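Local coordinates for protein regulator of nonsense transcripts 2 (Homo sapiens, PDB 4CEK) that probably serves as a scaffold in nonsense-mediated mRNA decay, the fragment here being the second of its three helical MIF4G domains, at residues 146-159 and 183-197. Sequence-based numbering, arbitrary orientation.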
ATOM      1  N   ASN A 146     -18.392 -10.079   8.977  1.00 45.76           N
ATOM      2  CA  ASN A 146     -17.187 -10.431   9.689  1.00 46.31           C
ATOM      3  C   ASN A 146     -17.134 -11.928  10.074  1.00 53.40           C
ATOM      4  O   ASN A 146     -17.993 -12.459  10.764  1.00 55.95           O
ATOM      5  CB  ASN A 146     -17.030  -9.546  10.914  1.00 46.38           C
ATOM      6  CG  ASN A 146     -15.642  -9.610  11.474  1.00 51.77           C
ATOM      7  OD1 ASN A 146     -14.761 -10.206  10.858  1.00 53.17           O
ATOM      8  ND2 ASN A 146     -15.427  -8.996  12.635  1.00 49.67           N
ATOM      9  N   THR A 147     -16.085 -12.590   9.621  1.00 61.06           N
ATOM     10  CA  THR A 147     -15.982 -14.037   9.648  1.00 54.05           C
ATOM     11  C   THR A 147     -14.561 -14.318   9.192  1.00 54.31           C
ATOM     12  O   THR A 147     -14.138 -13.804   8.150  1.00 49.71           O
ATOM     13  CB  THR A 147     -16.970 -14.656   8.658  1.00 54.70           C
ATOM     14  OG1 THR A 147     -18.283 -14.678   9.242  1.00 54.31           O
ATOM     15  CG2 THR A 147     -16.535 -16.042   8.247  1.00 57.20           C
ATOM     16  N   LYS A 148     -13.822 -15.073   9.997  1.00 50.24           N
ATOM     17  CA  LYS A 148     -12.478 -15.506   9.669  1.00 54.30           C
ATOM     18  C   LYS A 148     -12.327 -15.780   8.167  1.00 50.10           C
ATOM     19  O   LYS A 148     -11.483 -15.169   7.508  1.00 45.35           O
ATOM     20  CB  LYS A 148     -12.097 -16.755  10.476  1.00 59.05           C
ATOM     21  CG  LYS A 148     -10.601 -16.867  10.753  1.00 67.14           C
ATOM     22  CD  LYS A 148     -10.149 -18.316  10.908  1.00 72.94           C
ATOM     23  CE  LYS A 148      -8.628 -18.427  10.943  1.00 76.25           C
ATOM     24  NZ  LYS A 148      -8.148 -19.565  11.783  1.00 78.86           N
ATOM     25  N   ALA A 149     -13.168 -16.653   7.630  1.00 45.52           N
ATOM     26  CA  ALA A 149     -13.150 -16.970   6.203  1.00 49.74           C
ATOM     27  C   ALA A 149     -13.340 -15.731   5.313  1.00 50.23           C
ATOM     28  O   ALA A 149     -12.807 -15.652   4.201  1.00 46.41           O
ATOM     29  CB  ALA A 149     -14.220 -18.000   5.874  1.00 47.06           C
ATOM     30  N   ASN A 150     -14.146 -14.801   5.800  1.00 49.73           N
ATOM     31  CA  ASN A 150     -14.479 -13.597   5.061  1.00 51.70           C
ATOM     32  C   ASN A 150     -13.376 -12.541   5.160  1.00 53.37           C
ATOM     33  O   ASN A 150     -13.200 -11.750   4.240  1.00 50.94           O
ATOM     34  CB  ASN A 150     -15.829 -13.010   5.535  1.00 49.10           C
ATOM     35  CG  ASN A 150     -17.037 -13.729   4.923  1.00 47.19           C
ATOM     36  OD1 ASN A 150     -16.886 -14.632   4.091  1.00 46.60           O
ATOM     37  ND2 ASN A 150     -18.251 -13.299   5.306  1.00 44.73           N
ATOM     38  N   ARG A 151     -12.656 -12.520   6.279  1.00 51.80           N
ATOM     39  CA  ARG A 151     -11.551 -11.605   6.431  1.00 48.81           C
ATOM     40  C   ARG A 151     -10.421 -12.030   5.466  1.00 51.37           C
ATOM     41  O   ARG A 151      -9.700 -11.179   4.933  1.00 52.78           O
ATOM     42  CB  ARG A 151     -11.098 -11.521   7.891  1.00 43.82           C
ATOM     43  CG  ARG A 151     -12.150 -10.884   8.778  1.00 45.64           C
ATOM     44  CD  ARG A 151     -11.620 -10.420  10.138  1.00 45.89           C
ATOM     45  NE  ARG A 151     -11.160 -11.553  10.948  1.00 52.65           N
ATOM     46  CZ  ARG A 151     -11.952 -12.472  11.522  1.00 54.03           C
ATOM     47  NH1 ARG A 151     -13.288 -12.427  11.403  1.00 53.58           N
ATOM     48  NH2 ARG A 151     -11.400 -13.466  12.207  1.00 54.26           N
ATOM     49  N   LYS A 152     -10.292 -13.329   5.218  1.00 47.04           N
ATOM     50  CA  LYS A 152      -9.260 -13.829   4.331  1.00 50.99           C
ATOM     51  C   LYS A 152      -9.598 -13.484   2.894  1.00 48.12           C
ATOM     52  O   LYS A 152      -8.715 -13.204   2.088  1.00 47.96           O
ATOM     53  CB  LYS A 152      -9.106 -15.352   4.429  1.00 59.48           C
ATOM     54  CG  LYS A 152      -8.106 -15.846   5.456  1.00 68.85           C
ATOM     55  CD  LYS A 152      -7.874 -17.361   5.307  1.00 78.65           C
ATOM     56  CE  LYS A 152      -9.005 -18.202   5.922  1.00 82.55           C
ATOM     57  NZ  LYS A 152      -9.371 -19.390   5.095  1.00 75.80           N
ATOM     58  N   LYS A 153     -10.869 -13.578   2.553  1.00 44.94           N
ATOM     59  CA  LYS A 153     -11.308 -13.193   1.225  1.00 43.02           C
ATOM     60  C   LYS A 153     -11.136 -11.690   1.016  1.00 36.38           C
ATOM     61  O   LYS A 153     -10.752 -11.287  -0.060  1.00 37.34           O
ATOM     62  CB  LYS A 153     -12.755 -13.620   0.981  1.00 48.38           C
ATOM     63  CG  LYS A 153     -12.886 -14.955   0.255  1.00 56.38           C
ATOM     64  CD  LYS A 153     -14.282 -15.580   0.374  1.00 63.13           C
ATOM     65  CE  LYS A 153     -14.901 -15.911  -0.995  1.00 72.59           C
ATOM     66  NZ  LYS A 153     -14.203 -16.958  -1.817  1.00 77.95           N
ATOM     67  N   LEU A 154     -11.423 -10.873   2.021  1.00 30.75           N
ATOM     68  CA  LEU A 154     -11.252  -9.428   1.896  1.00 35.25           C
ATOM     69  C   LEU A 154      -9.785  -9.116   1.585  1.00 37.81           C
ATOM     70  O   LEU A 154      -9.480  -8.537   0.559  1.00 40.59           O
ATOM     71  CB  LEU A 154     -11.646  -8.697   3.177  1.00 34.82           C
ATOM     72  CG  LEU A 154     -11.426  -7.180   3.159  1.00 35.43           C
ATOM     73  CD1 LEU A 154     -11.988  -6.534   1.894  1.00 29.52           C
ATOM     74  CD2 LEU A 154     -11.913  -6.489   4.431  1.00 31.50           C
ATOM     75  N   VAL A 155      -8.889  -9.562   2.462  1.00 39.70           N
ATOM     76  CA  VAL A 155      -7.443  -9.371   2.316  1.00 37.75           C
ATOM     77  C   VAL A 155      -6.998  -9.721   0.898  1.00 39.06           C
ATOM     78  O   VAL A 155      -6.277  -8.961   0.254  1.00 38.18           O
ATOM     79  CB  VAL A 155      -6.676 -10.212   3.353  1.00 37.80           C
ATOM     80  CG1 VAL A 155      -5.230 -10.378   2.934  1.00 37.79           C
ATOM     81  CG2 VAL A 155      -6.761  -9.599   4.736  1.00 34.29           C
ATOM     82  N   ARG A 156      -7.484 -10.833   0.383  1.00 39.15           N
ATOM     83  CA  ARG A 156      -7.049 -11.292  -0.917  1.00 42.01           C
ATOM     84  C   ARG A 156      -7.616 -10.448  -2.052  1.00 42.43           C
ATOM     85  O   ARG A 156      -6.953 -10.236  -3.073  1.00 40.83           O
ATOM     86  CB  ARG A 156      -7.408 -12.767  -1.103  1.00 48.37           C
ATOM     87  CG  ARG A 156      -6.621 -13.692  -0.189  1.00 52.71           C
ATOM     88  CD  ARG A 156      -7.117 -15.133  -0.287  1.00 57.40           C
ATOM     89  NE  ARG A 156      -6.712 -15.925   0.871  1.00 64.25           N
ATOM     90  CZ  ARG A 156      -6.785 -17.258   0.960  1.00 67.66           C
ATOM     91  NH1 ARG A 156      -7.247 -17.997  -0.035  1.00 68.57           N
ATOM     92  NH2 ARG A 156      -6.384 -17.860   2.065  1.00 69.52           N
ATOM     93  N   ALA A 157      -8.833  -9.950  -1.882  1.00 44.08           N
ATOM     94  CA  ALA A 157      -9.414  -9.037  -2.878  1.00 42.78           C
ATOM     95  C   ALA A 157      -8.720  -7.685  -2.848  1.00 38.57           C
ATOM     96  O   ALA A 157      -8.513  -7.087  -3.891  1.00 42.17           O
ATOM     97  CB  ALA A 157     -10.916  -8.865  -2.687  1.00 42.36           C
ATOM     98  N   LEU A 158      -8.374  -7.191  -1.670  1.00 36.78           N
ATOM     99  CA  LEU A 158      -7.573  -5.970  -1.568  1.00 35.27           C
ATOM    100  C   LEU A 158      -6.203  -6.138  -2.263  1.00 37.77           C
ATOM    101  O   LEU A 158      -5.768  -5.252  -2.971  1.00 37.49           O
ATOM    102  CB  LEU A 158      -7.393  -5.579  -0.115  1.00 38.11           C
ATOM    103  CG  LEU A 158      -8.687  -5.300   0.638  1.00 38.62           C
ATOM    104  CD1 LEU A 158      -8.385  -4.790   2.031  1.00 37.63           C
ATOM    105  CD2 LEU A 158      -9.496  -4.270  -0.137  1.00 39.31           C
ATOM    106  N   PHE A 159      -5.569  -7.306  -2.126  1.00 39.38           N
ATOM    107  CA  PHE A 159      -4.203  -7.505  -2.617  1.00 39.17           C
ATOM    108  C   PHE A 159      -4.153  -7.593  -4.146  1.00 42.61           C
ATOM    109  O   PHE A 159      -3.158  -7.185  -4.767  1.00 39.99           O
ATOM    110  CB  PHE A 159      -3.591  -8.764  -1.986  1.00 37.41           C
ATOM    111  CG  PHE A 159      -2.212  -9.100  -2.493  1.00 36.25           C
ATOM    112  CD1 PHE A 159      -1.087  -8.469  -1.964  1.00 34.45           C
ATOM    113  CD2 PHE A 159      -2.034 -10.053  -3.484  1.00 35.45           C
ATOM    114  CE1 PHE A 159       0.189  -8.787  -2.410  1.00 36.42           C
ATOM    115  CE2 PHE A 159      -0.766 -10.377  -3.933  1.00 39.82           C
ATOM    116  CZ  PHE A 159       0.363  -9.746  -3.390  1.00 36.52           C
ATOM    117  N   MET A 183     -10.471  -5.619  14.018  1.00 58.56           N
ATOM    118  CA  MET A 183     -10.051  -6.878  13.377  1.00 54.83           C
ATOM    119  C   MET A 183      -8.662  -6.613  12.752  1.00 59.49           C
ATOM    120  O   MET A 183      -8.477  -6.540  11.531  1.00 68.76           O
ATOM    121  CB  MET A 183     -11.036  -7.339  12.310  1.00 48.58           C
ATOM    122  CG  MET A 183     -11.310  -6.336  11.211  1.00 48.74           C
ATOM    123  SD  MET A 183     -12.437  -6.986   9.974  1.00 50.74           S
ATOM    124  CE  MET A 183     -13.941  -6.752  10.957  1.00 46.19           C
ATOM    125  N   SER A 184      -7.686  -6.429  13.613  1.00 58.13           N
ATOM    126  CA  SER A 184      -6.336  -6.133  13.178  1.00 56.62           C
ATOM    127  C   SER A 184      -5.796  -7.078  12.070  1.00 56.66           C
ATOM    128  O   SER A 184      -5.044  -6.612  11.228  1.00 48.59           O
ATOM    129  CB  SER A 184      -5.400  -6.123  14.403  1.00 52.63           C
ATOM    130  OG  SER A 184      -5.188  -7.426  14.895  1.00 50.46           O
ATOM    131  N   ASP A 185      -6.185  -8.376  12.084  1.00 53.57           N
ATOM    132  CA  ASP A 185      -5.634  -9.419  11.150  1.00 47.09           C
ATOM    133  C   ASP A 185      -5.766  -9.130   9.645  1.00 40.53           C
ATOM    134  O   ASP A 185      -5.094  -9.724   8.808  1.00 37.31           O
ATOM    135  CB  ASP A 185      -6.267 -10.764  11.436  1.00 47.89           C
ATOM    136  CG  ASP A 185      -7.773 -10.706  11.377  1.00 57.01           C
ATOM    137  OD1 ASP A 185      -8.335  -9.694  11.877  1.00 58.32           O
ATOM    138  OD2 ASP A 185      -8.383 -11.668  10.838  1.00 63.74           O
ATOM    139  N   VAL A 186      -6.665  -8.240   9.290  1.00 36.85           N
ATOM    140  CA  VAL A 186      -6.726  -7.800   7.928  1.00 35.84           C
ATOM    141  C   VAL A 186      -5.439  -7.034   7.592  1.00 34.03           C
ATOM    142  O   VAL A 186      -4.786  -7.338   6.579  1.00 33.75           O
ATOM    143  CB  VAL A 186      -7.944  -6.920   7.718  1.00 38.19           C
ATOM    144  CG1 VAL A 186      -7.867  -6.290   6.333  1.00 37.54           C
ATOM    145  CG2 VAL A 186      -9.205  -7.779   7.932  1.00 39.42           C
ATOM    146  N   ALA A 187      -5.062  -6.098   8.459  1.00 30.52           N
ATOM    147  CA  ALA A 187      -3.816  -5.325   8.288  1.00 36.47           C
ATOM    148  C   ALA A 187      -2.610  -6.273   8.261  1.00 39.76           C
ATOM    149  O   ALA A 187      -1.780  -6.216   7.343  1.00 38.40           O
ATOM    150  CB  ALA A 187      -3.662  -4.298   9.396  1.00 32.35           C
ATOM    151  N   GLU A 188      -2.571  -7.194   9.219  1.00 39.30           N
ATOM    152  CA  GLU A 188      -1.429  -8.060   9.393  1.00 40.77           C
ATOM    153  C   GLU A 188      -1.195  -8.875   8.139  1.00 38.71           C
ATOM    154  O   GLU A 188      -0.070  -9.040   7.724  1.00 39.44           O
ATOM    155  CB  GLU A 188      -1.632  -9.072  10.525  1.00 49.68           C
ATOM    156  CG  GLU A 188      -2.340  -8.614  11.797  1.00 59.14           C
ATOM    157  CD  GLU A 188      -1.460  -7.780  12.675  1.00 70.05           C
ATOM    158  OE1 GLU A 188      -0.309  -7.521  12.243  1.00 71.41           O
ATOM    159  OE2 GLU A 188      -1.935  -7.395  13.778  1.00 78.67           O
ATOM    160  N   ASP A 189      -2.253  -9.443   7.577  1.00 37.62           N
ATOM    161  CA  ASP A 189      -2.119 -10.362   6.456  1.00 40.18           C
ATOM    162  C   ASP A 189      -1.737  -9.594   5.182  1.00 37.39           C
ATOM    163  O   ASP A 189      -0.861 -10.036   4.442  1.00 40.84           O
ATOM    164  CB  ASP A 189      -3.433 -11.119   6.180  1.00 46.36           C
ATOM    165  CG  ASP A 189      -3.635 -12.362   7.077  1.00 52.73           C
ATOM    166  OD1 ASP A 189      -2.948 -12.512   8.103  1.00 51.53           O
ATOM    167  OD2 ASP A 189      -4.514 -13.191   6.735  1.00 60.33           O
ATOM    168  N   LEU A 190      -2.404  -8.466   4.940  1.00 33.46           N
ATOM    169  CA  LEU A 190      -2.151  -7.665   3.756  1.00 33.22           C
ATOM    170  C   LEU A 190      -0.693  -7.197   3.810  1.00 33.30           C
ATOM    171  O   LEU A 190       0.028  -7.369   2.824  1.00 30.74           O
ATOM    172  CB  LEU A 190      -3.131  -6.482   3.624  1.00 31.15           C
ATOM    173  CG  LEU A 190      -3.091  -5.751   2.266  1.00 31.54           C
ATOM    174  CD1 LEU A 190      -3.266  -6.670   1.061  1.00 30.38           C
ATOM    175  CD2 LEU A 190      -4.109  -4.640   2.217  1.00 28.75           C
ATOM    176  N   CYS A 191      -0.238  -6.721   4.975  1.00 31.58           N
ATOM    177  CA  CYS A 191       1.103  -6.186   5.072  1.00 33.10           C
ATOM    178  C   CYS A 191       2.124  -7.272   4.817  1.00 37.89           C
ATOM    179  O   CYS A 191       3.140  -7.049   4.123  1.00 38.78           O
ATOM    180  CB  CYS A 191       1.370  -5.531   6.413  1.00 31.33           C
ATOM    181  SG  CYS A 191       0.446  -3.984   6.592  1.00 37.85           S
ATOM    182  N   SER A 192       1.845  -8.441   5.370  1.00 33.57           N
ATOM    183  CA  SER A 192       2.707  -9.574   5.189  1.00 32.90           C
ATOM    184  C   SER A 192       2.812  -9.964   3.745  1.00 28.54           C
ATOM    185  O   SER A 192       3.899 -10.261   3.240  1.00 29.43           O
ATOM    186  CB  SER A 192       2.191 -10.758   5.983  1.00 35.15           C
ATOM    187  OG  SER A 192       2.976 -11.892   5.649  1.00 41.04           O
ATOM    188  N   MET A 193       1.682  -9.969   3.070  1.00 29.93           N
ATOM    189  CA  MET A 193       1.657 -10.242   1.619  1.00 32.02           C
ATOM    190  C   MET A 193       2.443  -9.173   0.819  1.00 31.55           C
ATOM    191  O   MET A 193       3.166  -9.492  -0.127  1.00 30.22           O
ATOM    192  CB  MET A 193       0.202 -10.298   1.134  1.00 33.72           C
ATOM    193  CG  MET A 193      -0.586 -11.511   1.634  1.00 37.41           C
ATOM    194  SD  MET A 193      -2.219 -11.613   0.863  1.00 42.40           S
ATOM    195  CE  MET A 193      -3.091 -10.386   1.824  1.00 51.38           C
ATOM    196  N   LEU A 194       2.294  -7.905   1.212  1.00 32.00           N
ATOM    197  CA  LEU A 194       2.872  -6.794   0.487  1.00 30.56           C
ATOM    198  C   LEU A 194       4.372  -6.818   0.703  1.00 31.73           C
ATOM    199  O   LEU A 194       5.122  -6.686  -0.252  1.00 35.55           O
ATOM    200  CB  LEU A 194       2.250  -5.469   0.933  1.00 31.00           C
ATOM    201  CG  LEU A 194       0.878  -5.123   0.339  1.00 30.01           C
ATOM    202  CD1 LEU A 194       0.304  -3.839   0.952  1.00 27.05           C
ATOM    203  CD2 LEU A 194       0.982  -4.956  -1.165  1.00 27.83           C
ATOM    204  N   ARG A 195       4.819  -7.061   1.935  1.00 32.35           N
ATOM    205  CA  ARG A 195       6.245  -7.280   2.218  1.00 32.06           C
ATOM    206  C   ARG A 195       6.901  -8.380   1.391  1.00 32.82           C
ATOM    207  O   ARG A 195       8.021  -8.198   0.906  1.00 32.61           O
ATOM    208  CB  ARG A 195       6.486  -7.652   3.691  1.00 33.95           C
ATOM    209  CG  ARG A 195       6.545  -6.473   4.637  1.00 36.82           C
ATOM    210  CD  ARG A 195       7.275  -6.823   5.936  1.00 40.61           C
ATOM    211  NE  ARG A 195       6.727  -8.051   6.518  1.00 43.00           N
ATOM    212  CZ  ARG A 195       5.646  -8.125   7.287  1.00 43.65           C
ATOM    213  NH1 ARG A 195       4.960  -7.024   7.635  1.00 43.73           N
ATOM    214  NH2 ARG A 195       5.267  -9.321   7.717  1.00 44.07           N
ATOM    215  N   GLY A 196       6.256  -9.543   1.313  1.00 31.23           N
ATOM    216  CA  GLY A 196       6.793 -10.678   0.551  1.00 31.22           C
ATOM    217  C   GLY A 196       6.896 -10.378  -0.935  1.00 31.17           C
ATOM    218  O   GLY A 196       7.885 -10.700  -1.576  1.00 35.59           O
ATOM    219  N   ASP A 197       5.910  -9.688  -1.476  1.00 30.49           N
ATOM    220  CA  ASP A 197       5.934  -9.322  -2.904  1.00 29.45           C
ATOM    221  C   ASP A 197       7.021  -8.264  -3.163  1.00 32.54           C
ATOM    222  O   ASP A 197       7.752  -8.340  -4.170  1.00 33.17           O
ATOM    223  CB  ASP A 197       4.567  -8.828  -3.304  1.00 32.25           C
ATOM    224  CG  ASP A 197       4.286  -9.005  -4.753  1.00 34.24           C
ATOM    225  OD1 ASP A 197       4.985  -9.761  -5.427  1.00 43.71           O
ATOM    226  OD2 ASP A 197       3.370  -8.336  -5.230  1.00 43.35           O
TER
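Arg151 and Asp185 form the salt bridge at one end of this helix pair. Arg151 NE donates to the syn lone pair of Asp185 OD2 at 2.8 Å and 164°, nearly in the guanidinium plane. The arginine chain bends at chi3, which lets NH1 bond Asn146 OD1 at 2.7 Å, from above the amide carbonyl plane; two bonds thus fix the guanidinium's rotation. A methionine in its place would probably leave the Asp185 carboxylate without its charged mate and Asn146 OD1 without this donor. Met183, long and unbranched, lays SD against Arg151 CD at 3.5 Å and turns its methyl to the Asn146 amide.

Beyond the salt bridge the contact is mostly apolar. Val155 is a knob in the hole made by Val186, Asp189, Leu190 and Met193; its branched, compact side chain fits where the CA atoms of Val155 and Leu190 approach to 5.7 Å, and its CG2 meets Val186 CG1 at 3.8 Å. Phe159 fills the next hole, among Leu190, Met193, Leu194 and Asp197. With chi1 near 177°, its CG points away from the backbone N and the ring reaches the other helix. A flat aromatic suits this place because its broad face receives Met193 SD, 4.6 Å from the ring centroid, in a Met-aromatic contact, while Leu190 CD1 meets the edge.

The helices run in the same general direction, their axes inclined at 39°, in an all-helical MIF4G fold. Helix 169-179, between them in sequence, packs on Leu154, Leu158 and Leu190, while helix 210-225 places Phe219 against Leu190 and Leu194 and Lys215 in cation-pi contact with Phe159.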